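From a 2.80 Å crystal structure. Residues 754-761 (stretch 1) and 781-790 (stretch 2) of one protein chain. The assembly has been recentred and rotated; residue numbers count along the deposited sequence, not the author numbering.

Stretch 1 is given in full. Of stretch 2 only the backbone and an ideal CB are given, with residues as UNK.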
# COMPACT_ATOMS: atom_id res chain seq x y z
N TYR A 754 6.48 0.33 -12.53
CA TYR A 754 7.68 0.81 -11.87
C TYR A 754 8.01 2.21 -12.36
O TYR A 754 8.14 2.41 -13.55
CB TYR A 754 8.85 -0.15 -12.06
CG TYR A 754 10.09 0.27 -11.31
CD1 TYR A 754 10.31 -0.12 -10.00
CD2 TYR A 754 11.03 1.07 -11.90
CE1 TYR A 754 11.44 0.28 -9.30
CE2 TYR A 754 12.16 1.48 -11.22
CZ TYR A 754 12.37 1.09 -9.93
OH TYR A 754 13.51 1.53 -9.30
N ASP A 755 8.13 3.14 -11.41
CA ASP A 755 8.31 4.58 -11.67
C ASP A 755 7.24 5.19 -12.57
O ASP A 755 7.52 6.12 -13.34
CB ASP A 755 9.70 4.86 -12.23
CG ASP A 755 10.80 4.67 -11.20
OD1 ASP A 755 10.48 4.32 -10.05
OD2 ASP A 755 11.99 4.87 -11.54
N ALA A 756 6.01 4.70 -12.45
CA ALA A 756 4.90 5.27 -13.21
C ALA A 756 3.74 5.61 -12.29
O ALA A 756 3.38 6.77 -12.14
CB ALA A 756 4.47 4.29 -14.31
N GLN A 757 3.18 4.58 -11.67
CA GLN A 757 2.00 4.69 -10.81
C GLN A 757 2.15 5.72 -9.69
O GLN A 757 1.22 6.46 -9.40
CB GLN A 757 1.64 3.33 -10.19
CG GLN A 757 2.51 2.14 -10.59
CD GLN A 757 3.09 1.41 -9.44
OE1 GLN A 757 3.99 0.60 -9.62
NE2 GLN A 757 2.62 1.71 -8.24
N ASP A 758 3.31 5.75 -9.04
CA ASP A 758 3.51 6.70 -7.94
C ASP A 758 3.67 8.14 -8.43
O ASP A 758 2.90 9.03 -8.03
CB ASP A 758 4.67 6.26 -7.04
CG ASP A 758 4.26 5.18 -6.04
OD1 ASP A 758 3.09 4.70 -6.08
OD2 ASP A 758 5.11 4.81 -5.20
N PRO A 759 4.64 8.40 -9.32
CA PRO A 759 4.71 9.75 -9.88
C PRO A 759 3.39 10.31 -10.45
O PRO A 759 3.02 11.45 -10.16
CB PRO A 759 5.75 9.58 -10.99
CG PRO A 759 6.68 8.54 -10.46
CD PRO A 759 5.84 7.61 -9.63
N ILE A 760 2.68 9.52 -11.26
CA ILE A 760 1.42 10.00 -11.84
C ILE A 760 0.43 10.42 -10.74
O ILE A 760 -0.28 11.40 -10.89
CB ILE A 760 0.82 8.97 -12.82
CG1 ILE A 760 1.51 9.11 -14.18
CG2 ILE A 760 -0.67 9.16 -13.03
CD1 ILE A 760 1.96 7.80 -14.80
N ARG A 761 0.38 9.67 -9.64
CA ARG A 761 -0.52 10.00 -8.53
C ARG A 761 0.03 11.15 -7.68
O ARG A 761 -0.72 12.04 -7.31
CB ARG A 761 -0.82 8.76 -7.67
CG ARG A 761 -1.71 7.76 -8.40
CD ARG A 761 -2.02 6.52 -7.59
NE ARG A 761 -0.82 5.72 -7.36
CZ ARG A 761 -0.79 4.52 -6.76
NH1 ARG A 761 -1.91 3.97 -6.34
NH2 ARG A 761 0.36 3.88 -6.59
N UNK A 781 -10.29 13.18 -14.13
CA UNK A 781 -9.35 13.55 -13.09
C UNK A 781 -7.95 13.10 -13.48
O UNK A 781 -6.98 13.85 -13.31
CB UNK A 781 -9.76 12.94 -11.75
N UNK A 782 -7.84 11.88 -14.00
CA UNK A 782 -6.56 11.39 -14.50
C UNK A 782 -5.97 12.26 -15.62
O UNK A 782 -4.79 12.59 -15.60
CB UNK A 782 -6.73 9.96 -15.00
N UNK A 783 -6.82 12.64 -16.58
CA UNK A 783 -6.39 13.47 -17.72
C UNK A 783 -5.82 14.82 -17.32
O UNK A 783 -4.82 15.27 -17.89
CB UNK A 783 -7.57 13.70 -18.67
N UNK A 784 -6.47 15.47 -16.36
CA UNK A 784 -6.00 16.77 -15.84
C UNK A 784 -4.65 16.65 -15.16
O UNK A 784 -3.77 17.49 -15.37
CB UNK A 784 -7.02 17.35 -14.86
N UNK A 785 -4.49 15.60 -14.35
CA UNK A 785 -3.24 15.33 -13.66
C UNK A 785 -2.14 15.06 -14.66
O UNK A 785 -1.01 15.54 -14.55
CB UNK A 785 -3.39 14.15 -12.70
N UNK A 786 -2.49 14.29 -15.68
CA UNK A 786 -1.56 13.93 -16.73
C UNK A 786 -0.98 15.13 -17.44
O UNK A 786 0.20 15.09 -17.81
CB UNK A 786 -2.25 13.02 -17.75
N UNK A 787 -1.78 16.18 -17.62
CA UNK A 787 -1.27 17.40 -18.24
C UNK A 787 -0.13 18.04 -17.41
O UNK A 787 0.83 18.57 -17.98
CB UNK A 787 -2.41 18.40 -18.42
N UNK A 788 -0.22 17.98 -16.08
CA UNK A 788 0.85 18.48 -15.20
C UNK A 788 2.08 17.58 -15.26
O UNK A 788 3.23 18.05 -15.27
CB UNK A 788 0.35 18.58 -13.76
N UNK A 789 1.81 16.27 -15.28
CA UNK A 789 2.83 15.24 -15.38
C UNK A 789 3.65 15.39 -16.66
O UNK A 789 4.88 15.32 -16.63
CB UNK A 789 2.19 13.85 -15.33
N UNK A 790 2.96 15.62 -17.78
CA UNK A 790 3.65 15.89 -19.05
C UNK A 790 4.49 17.18 -18.97
O UNK A 790 5.62 17.21 -19.41
CB UNK A 790 2.63 16.00 -20.19

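Stretch 2 is one continuous helix, and it crosses the short helix 757-761 almost at right angles, at 98°, with the axes 10.1 Å apart at their closest. Such a crossing leaves room for few contacts, and what stretch 1 offers is mainly apolar: the side chain of Ile760 and the ring of Pro759.

Position 781 has helical angles and nothing of stretch 1 within reach of its CB, so any helix-tolerant residue would suit. It is Gln781, whose amide is hydrogen-bonded elsewhere in the structure.

At 782 the CA-to-CB bond points sideways, and the ideal CB has no neighbour within 5.5 Å. A branched or flexible apolar chain could still reach back to CG2 of Ile760; leucine, isoleucine or methionine would be reasonable. Leu782, with chi1 t and chi2 p, does so, its CD1 lying 3.9 Å from Ile760 CG2.

Positions 783 and 784 are out of reach, and stretch 1 sets no rule for them; small or polar residues are as good as any. They are Ala783 and Gln784.

Position 785 is different. Its ideal CB points toward stretch 1 and would sit 4.5 Å from Ile760 O. That leaves space for a methyl, so alanine, serine or glycine are all plausible, and the visible atoms do not by themselves exclude a larger side chain. The residue is Gly785, which has no side chain to offer and brings only backbone to this point of the crossing.

At 786 the bond is again sideways, with nothing near the CB. A long, unbranched apolar chain could bend in toward the side chain of Ile760; leucine might also serve. Met786 takes m, m, t and brings CE to 3.6 Å from Ile760 CG1.

The side chains of 787 and 788 are out of reach of stretch 1, so polar and aromatic residues are equally admissible; Glu787 and Phe788 occupy them.

Position 789 is the main one. The CA of 789 is 6.5 Å from Ile760 CA, the CB points toward stretch 1, and the ideal CB is 4.9 Å from Ile760 CG1. A flat, broad group such as phenylalanine or tyrosine could cover the isoleucine and still touch Pro759; leucine or methionine would fill the space without a ring face. Tyr789, chi1 t, lays a ring face against Ile760, with CG1 3.6 Å from the ring centroid and 10° off its normal, a CH-pi contact. Pro759 CB meets the ring edge, 3.9 Å from Tyr789 CE1. The hydroxyl makes its hydrogen bond elsewhere in the structure.

Position 790 turns out of reach and is unconstrained here. It is Tyr790.

Stretch 2 781-790: QLAQGMEFYY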
# COMPACT_ATOMS: atom_id res chain seq x y z
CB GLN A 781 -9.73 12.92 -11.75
CG GLN A 781 -10.70 13.73 -10.89
CD GLN A 781 -11.22 12.92 -9.73
OE1 GLN A 781 -12.06 12.05 -9.92
NE2 GLN A 781 -10.71 13.16 -8.54
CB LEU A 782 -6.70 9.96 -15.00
CG LEU A 782 -5.45 9.27 -15.54
CD1 LEU A 782 -4.30 9.33 -14.57
CD2 LEU A 782 -5.79 7.82 -15.87
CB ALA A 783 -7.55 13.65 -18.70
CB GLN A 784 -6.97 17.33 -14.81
CG GLN A 784 -8.33 17.75 -15.32
CD GLN A 784 -9.31 18.03 -14.19
OE1 GLN A 784 -8.94 18.05 -13.01
NE2 GLN A 784 -10.57 18.24 -14.54
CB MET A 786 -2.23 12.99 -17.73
CG MET A 786 -2.31 11.55 -17.24
SD MET A 786 -0.68 10.87 -16.88
CE MET A 786 -1.13 9.15 -16.69
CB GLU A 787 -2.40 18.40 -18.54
CG GLU A 787 -3.28 18.00 -19.72
CD GLU A 787 -2.51 17.85 -21.05
OE1 GLU A 787 -1.92 18.84 -21.55
OE2 GLU A 787 -2.49 16.72 -21.61
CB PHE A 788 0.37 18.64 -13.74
CG PHE A 788 -0.76 19.64 -13.56
CD1 PHE A 788 -0.58 20.98 -13.90
CD2 PHE A 788 -2.00 19.23 -13.09
CE1 PHE A 788 -1.62 21.89 -13.77
CE2 PHE A 788 -3.04 20.13 -12.96
CZ PHE A 788 -2.85 21.46 -13.31
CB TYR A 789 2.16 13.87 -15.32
CG TYR A 789 3.06 12.66 -15.42
CD1 TYR A 789 3.78 12.22 -14.34
CD2 TYR A 789 3.14 11.94 -16.60
CE1 TYR A 789 4.59 11.09 -14.42
CE2 TYR A 789 3.95 10.82 -16.71
CZ TYR A 789 4.67 10.39 -15.61
OH TYR A 789 5.45 9.26 -15.68
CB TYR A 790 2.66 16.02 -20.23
CG TYR A 790 1.74 14.84 -20.51
CD1 TYR A 790 2.11 13.52 -20.22
CD2 TYR A 790 0.50 15.05 -21.10
CE1 TYR A 790 1.26 12.46 -20.48
CE2 TYR A 790 -0.37 13.99 -21.37
CZ TYR A 790 0.02 12.71 -21.07
OH TYR A 790 -0.86 11.70 -21.37
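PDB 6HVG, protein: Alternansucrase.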